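Local structure of putative aspartate aminotransferase (Thermus thermophilus, 1IUG) at residues Y106-T111 with T132-L137; R274-R279 with A286-E291. The protein probably transfers amino groups between amino acids such as aspartate and 2-oxo acids, using pyridoxal 5'-phosphate as cofactor. One frame throughout, in Å; residues are numbered along the deposited sequence.

Overall arrangement
The two contacts come in series along the chain, contact 1 first, with centres about 11 Å apart. Contact 1 joins the turn after strand 100-105, at the edge of the seven-stranded sheet, to the small hairpin 130-131/136-137. Contact 2 is the hairpin 274-275 with 285-288 at an edge of the five-stranded sheet. They touch directly. D110 OD1 and K278 NZ form a salt bridge of 3.0 Å, L137 N probably bonds R279 O, and T134 O packs on A286 CB and P277 CD. Both approach R322, the predicted substrate-binding residue: its side chain is about 7 Å from that of T134 and about 4 Å from that of A286. The pair thus brings loops next to the seven-stranded sheet up against the edge of the five-stranded sheet, beside the probable substrate site.

Contact 1: residues Y106-T111 with T132-L137; sequences YPYGDT and TSTGAL
The contact lies beside the cofactor site of this class-V aminotransferase fold, where a type II beta turn from P107 to D110 meets the turn between the short strands 130-131 and 136-137. D110 N closes the beta turn on P107 O. G109, third residue of the turn, has a positive phi (117°), at which a CB would collide with the carbonyl O of Y108. It lies nearest T134, 5.2 Å between their CA atoms. T134 reaches across with two branches. Its methyl CG2, anti to its own carbonyl carbon, rests on the backbone at G109, 3.6 Å from G109 N. The same methyl meets the Y108 ring obliquely, with Y108 CD1 at 3.9 Å. The hydroxyl takes the crowded position between N and carbonyl carbon (chi1 68°). There T134 OG1 accepts a bent hydrogen bond from A136 N at 3.2 Å, an ST turn. It also donates to a water, 2.7 Å from T134 OG1. That water accepts from G109 N at 2.8 Å and donates to D110 O, so three bonds grip it and polar groups of both segments are joined. Beyond the water, the methyl T111 CG2 packs on A136 CB at 3.8 Å and also lies against the carbonyl L137 O. G135 and A136 face E131 in a G1 beta bulge. T132 reaches the cofactor: its OG1 bonds O3 of the pyridoxal-lysine at position 185. The D110 carboxylate is paired with K278. The turn 107-110 follows strand 100-105, outermost in the seven-stranded sheet; T134 follows strand 124-128 of that sheet and precedes helix 140-150.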
loop_
_atom_site.group_PDB
_atom_site.type_symbol
_atom_site.label_atom_id
_atom_site.label_comp_id
_atom_site.label_asym_id
_atom_site.label_seq_id
_atom_site.Cartn_x
_atom_site.Cartn_y
_atom_site.Cartn_z
ATOM N N TYR A 106 15.033 26.821 -5.483
ATOM C CA TYR A 106 15.186 27.694 -4.331
ATOM C C TYR A 106 16.146 27.016 -3.374
ATOM O O TYR A 106 16.234 25.788 -3.341
ATOM C CB TYR A 106 13.854 27.902 -3.609
ATOM C CG TYR A 106 12.841 28.683 -4.394
ATOM C CD1 TYR A 106 11.990 28.045 -5.288
ATOM C CD2 TYR A 106 12.730 30.065 -4.242
ATOM C CE1 TYR A 106 11.053 28.757 -6.015
ATOM C CE2 TYR A 106 11.797 30.787 -4.961
ATOM C CZ TYR A 106 10.959 30.126 -5.846
ATOM O OH TYR A 106 10.009 30.824 -6.548
ATOM N N PRO A 107 16.923 27.806 -2.621
ATOM C CA PRO A 107 17.862 27.213 -1.665
ATOM C C PRO A 107 17.064 26.431 -0.619
ATOM O O PRO A 107 15.994 26.878 -0.192
ATOM C CB PRO A 107 18.515 28.441 -1.034
ATOM C CG PRO A 107 18.489 29.444 -2.147
ATOM C CD PRO A 107 17.104 29.266 -2.709
ATOM N N TYR A 108 17.548 25.248 -0.248
ATOM C CA TYR A 108 16.869 24.440 0.759
ATOM C C TYR A 108 16.687 25.283 2.019
ATOM O O TYR A 108 17.648 25.842 2.549
ATOM C CB TYR A 108 17.666 23.167 1.073
ATOM C CG TYR A 108 17.373 21.990 0.157
ATOM C CD1 TYR A 108 17.275 20.695 0.669
ATOM C CD2 TYR A 108 17.207 22.165 -1.219
ATOM C CE1 TYR A 108 17.021 19.602 -0.163
ATOM C CE2 TYR A 108 16.953 21.074 -2.063
ATOM C CZ TYR A 108 16.864 19.799 -1.525
ATOM O OH TYR A 108 16.635 18.718 -2.347
ATOM N N GLY A 109 15.438 25.416 2.455
ATOM C CA GLY A 109 15.132 26.212 3.630
ATOM C C GLY A 109 14.239 27.380 3.253
ATOM O O GLY A 109 13.576 27.973 4.107
ATOM N N ASP A 110 14.231 27.709 1.962
ATOM C CA ASP A 110 13.421 28.803 1.429
ATOM C C ASP A 110 12.098 28.298 0.861
ATOM O O ASP A 110 11.896 27.095 0.700
ATOM C CB ASP A 110 14.185 29.553 0.329
ATOM C CG ASP A 110 15.294 30.437 0.875
ATOM O OD1 ASP A 110 15.988 30.024 1.831
ATOM O OD2 ASP A 110 15.477 31.550 0.336
ATOM N N THR A 111 11.197 29.234 0.583
ATOM C CA THR A 111 9.890 28.922 0.011
ATOM C C THR A 111 9.612 29.892 -1.135
ATOM O O THR A 111 10.165 30.993 -1.176
ATOM C CB THR A 111 8.749 29.031 1.059
ATOM O OG1 THR A 111 8.764 30.331 1.660
ATOM C CG2 THR A 111 8.899 27.968 2.136
ATOM N N THR A 132 9.025 18.805 4.717
ATOM C CA THR A 132 9.607 18.089 5.847
ATOM C C THR A 132 11.135 18.011 5.886
ATOM O O THR A 132 11.734 18.016 6.971
ATOM C CB THR A 132 9.027 16.670 5.941
ATOM O OG1 THR A 132 7.630 16.715 5.618
ATOM C CG2 THR A 132 9.187 16.131 7.352
ATOM N N SER A 133 11.758 17.954 4.712
ATOM C CA SER A 133 13.211 17.868 4.615
ATOM C C SER A 133 13.918 19.120 5.126
ATOM O O SER A 133 15.046 19.045 5.618
ATOM C CB SER A 133 13.634 17.591 3.172
ATOM O OG SER A 133 13.338 18.686 2.322
ATOM N N THR A 134 13.249 20.266 5.043
ATOM C CA THR A 134 13.857 21.514 5.494
ATOM C C THR A 134 13.153 22.147 6.691
ATOM O O THR A 134 13.748 22.953 7.413
ATOM C CB THR A 134 13.907 22.545 4.354
ATOM O OG1 THR A 134 12.575 22.964 4.033
ATOM C CG2 THR A 134 14.554 21.936 3.111
ATOM N N GLY A 135 11.897 21.762 6.907
ATOM C CA GLY A 135 11.114 22.314 8.001
ATOM C C GLY A 135 10.416 23.590 7.571
ATOM O O GLY A 135 9.891 24.336 8.401
ATOM N N ALA A 136 10.389 23.826 6.260
ATOM C CA ALA A 136 9.773 25.019 5.696
ATOM C C ALA A 136 8.275 24.886 5.440
ATOM O O ALA A 136 7.790 23.831 5.030
ATOM C CB ALA A 136 10.489 25.418 4.409
ATOM N N LEU A 137 7.558 25.983 5.668
ATOM C CA LEU A 137 6.119 26.034 5.457
ATOM C C LEU A 137 5.822 27.057 4.367
ATOM O O LEU A 137 6.103 28.243 4.528
ATOM C CB LEU A 137 5.413 26.453 6.748
ATOM C CG LEU A 137 3.884 26.432 6.732
ATOM C CD1 LEU A 137 3.403 24.996 6.578
ATOM C CD2 LEU A 137 3.342 27.040 8.017
HETATM O O HOH W 1 12.825 24.579 1.936
#

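Contact 2: residues R274-R279 with A286-E291; sequences RPVPKR and AFYLPE
Two backbone hydrogen bonds join R274-R279 to A286-E291. Y288 N donates to R274 O at 2.9 Å, nearly along the C=O axis. V276 N donates to A286 O at 3.2 Å, but it stands above the carbonyl plane, 48° out of it. The two bonds flank the non-hydrogen-bonded pair P275 and F287, whose CA atoms are 4.7 Å apart. P275 turns its ring away from the partner strand, onto Y265 and E269 of helix 250-270. A water adds a further link: it accepts from R274 N at 2.8 Å and donates to Y288 O.

The apolar part centres on V276. Its CG2, anti to the carbonyl carbon, sits over the centre of the Y288 ring in a CH-pi contact, 4.0 Å from CG2 to the ring centroid and 13° off the normal. The same methyl also touches A286 CB at 3.9 Å. V276 CG1, anti to the backbone N (chi1 178°), leads toward the Y288 hydroxyl. The V276 and Y288 side chains cross at about a right angle. The ring edge of Y288 faces R274 O and P275 O, with Y288 CD1 3.5 Å from R274 O. P277 CD extends the packing toward A286 CB.

On the other side of the strand the F287 ring meets the rings of Y265 and F321, between helix 250-270 and strand 320-323. A286, which faces V276 rather than the F287 side, lies against R322, predicted to bind substrate. The arrangement is an antiparallel beta hairpin at one edge of the small sheet in the C-terminal part of an aminotransferase fold.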
loop_
_atom_site.group_PDB
_atom_site.type_symbol
_atom_site.label_atom_id
_atom_site.label_comp_id
_atom_site.label_asym_id
_atom_site.label_seq_id
_atom_site.Cartn_x
_atom_site.Cartn_y
_atom_site.Cartn_z
ATOM N N ARG A 274 21.524 27.237 14.617
ATOM C CA ARG A 274 20.856 28.062 13.622
ATOM C C ARG A 274 19.771 27.288 12.877
ATOM O O ARG A 274 20.028 26.212 12.339
ATOM C CB ARG A 274 21.881 28.609 12.619
ATOM C CG ARG A 274 21.968 30.128 12.581
ATOM C CD ARG A 274 20.628 30.741 12.189
ATOM N NE ARG A 274 20.531 32.159 12.528
ATOM C CZ ARG A 274 19.387 32.836 12.601
ATOM N NH1 ARG A 274 18.230 32.230 12.356
ATOM N NH2 ARG A 274 19.396 34.119 12.940
ATOM N N PRO A 275 18.529 27.811 12.879
ATOM C CA PRO A 275 17.387 27.187 12.198
ATOM C C PRO A 275 17.605 27.168 10.686
ATOM O O PRO A 275 18.237 28.066 10.131
ATOM C CB PRO A 275 16.227 28.115 12.563
ATOM C CG PRO A 275 16.614 28.620 13.905
ATOM C CD PRO A 275 18.077 28.936 13.717
ATOM N N VAL A 276 17.075 26.145 10.024
ATOM C CA VAL A 276 17.213 26.015 8.576
ATOM C C VAL A 276 16.203 26.841 7.771
ATOM O O VAL A 276 16.590 27.568 6.857
ATOM C CB VAL A 276 17.152 24.531 8.136
ATOM C CG1 VAL A 276 17.242 24.414 6.625
ATOM C CG2 VAL A 276 18.272 23.752 8.789
ATOM N N PRO A 277 14.901 26.756 8.106
ATOM C CA PRO A 277 13.886 27.518 7.368
ATOM C C PRO A 277 13.624 28.945 7.863
ATOM O O PRO A 277 14.037 29.322 8.959
ATOM C CB PRO A 277 12.647 26.652 7.544
ATOM C CG PRO A 277 12.792 26.202 8.968
ATOM C CD PRO A 277 14.262 25.835 9.071
ATOM N N LYS A 278 12.947 29.732 7.026
ATOM C CA LYS A 278 12.569 31.112 7.348
ATOM C C LYS A 278 11.139 31.042 7.881
ATOM O O LYS A 278 10.773 31.742 8.821
ATOM C CB LYS A 278 12.580 31.995 6.091
ATOM C CG LYS A 278 13.883 32.012 5.302
ATOM C CD LYS A 278 15.054 32.520 6.143
ATOM C CE LYS A 278 16.368 32.548 5.353
ATOM N NZ LYS A 278 16.232 32.082 3.938
ATOM N N ARG A 279 10.332 30.217 7.217
ATOM C CA ARG A 279 8.939 29.976 7.571
ATOM C C ARG A 279 8.927 28.633 8.283
ATOM O O ARG A 279 9.357 27.622 7.725
ATOM C CB ARG A 279 8.092 29.893 6.304
ATOM C CG ARG A 279 7.526 31.211 5.812
ATOM C CD ARG A 279 6.611 31.844 6.841
ATOM N NE ARG A 279 5.452 32.476 6.210
ATOM C CZ ARG A 279 4.406 31.814 5.720
ATOM N NH1 ARG A 279 4.357 30.487 5.775
ATOM N NH2 ARG A 279 3.391 32.485 5.193
ATOM N N ALA A 286 14.256 21.807 12.274
ATOM C CA ALA A 286 15.507 21.551 11.567
ATOM C C ALA A 286 16.609 22.509 12.004
ATOM O O ALA A 286 16.398 23.720 12.076
ATOM C CB ALA A 286 15.285 21.641 10.063
ATOM N N PHE A 287 17.788 21.954 12.283
ATOM C CA PHE A 287 18.930 22.748 12.728
ATOM C C PHE A 287 20.196 22.497 11.926
ATOM O O PHE A 287 20.448 21.379 11.472
ATOM C CB PHE A 287 19.263 22.444 14.193
ATOM C CG PHE A 287 18.167 22.779 15.157
ATOM C CD1 PHE A 287 17.396 21.770 15.725
ATOM C CD2 PHE A 287 17.920 24.097 15.516
ATOM C CE1 PHE A 287 16.391 22.071 16.641
ATOM C CE2 PHE A 287 16.920 24.411 16.430
ATOM C CZ PHE A 287 16.151 23.395 16.995
ATOM N N TYR A 288 20.998 23.546 11.767
ATOM C CA TYR A 288 22.283 23.424 11.087
ATOM C C TYR A 288 23.250 22.910 12.151
ATOM O O TYR A 288 23.216 23.368 13.298
ATOM C CB TYR A 288 22.777 24.784 10.576
ATOM C CG TYR A 288 22.212 25.193 9.238
ATOM C CD1 TYR A 288 21.306 26.249 9.134
ATOM C CD2 TYR A 288 22.589 24.530 8.070
ATOM C CE1 TYR A 288 20.788 26.636 7.900
ATOM C CE2 TYR A 288 22.076 24.908 6.829
ATOM C CZ TYR A 288 21.176 25.963 6.755
ATOM O OH TYR A 288 20.661 26.338 5.536
ATOM N N LEU A 289 24.063 21.923 11.790
ATOM C CA LEU A 289 25.046 21.367 12.713
ATOM C C LEU A 289 26.098 22.418 13.055
ATOM O O LEU A 289 26.497 23.208 12.198
ATOM C CB LEU A 289 25.739 20.151 12.088
ATOM C CG LEU A 289 25.015 18.805 12.118
ATOM C CD1 LEU A 289 25.734 17.823 11.214
ATOM C CD2 LEU A 289 24.953 18.279 13.541
ATOM N N PRO A 290 26.525 22.473 14.329
ATOM C CA PRO A 290 27.540 23.447 14.742
ATOM C C PRO A 290 28.847 23.160 14.008
ATOM O O PRO A 290 29.078 22.037 13.545
ATOM C CB PRO A 290 27.683 23.179 16.239
ATOM C CG PRO A 290 26.338 22.659 16.626
ATOM C CD PRO A 290 26.009 21.729 15.490
ATOM N N GLU A 291 29.694 24.175 13.898
ATOM C CA GLU A 291 30.974 24.036 13.214
ATOM C C GLU A 291 31.870 22.990 13.884
ATOM O O GLU A 291 32.092 23.036 15.096
ATOM C CB GLU A 291 31.692 25.388 13.173
ATOM C CG GLU A 291 32.809 25.468 12.149
ATOM C CD GLU A 291 32.305 25.280 10.728
ATOM O OE1 GLU A 291 31.495 26.116 10.265
ATOM O OE2 GLU A 291 32.714 24.293 10.077
HETATM O O HOH W 2 23.937 25.845 14.018
#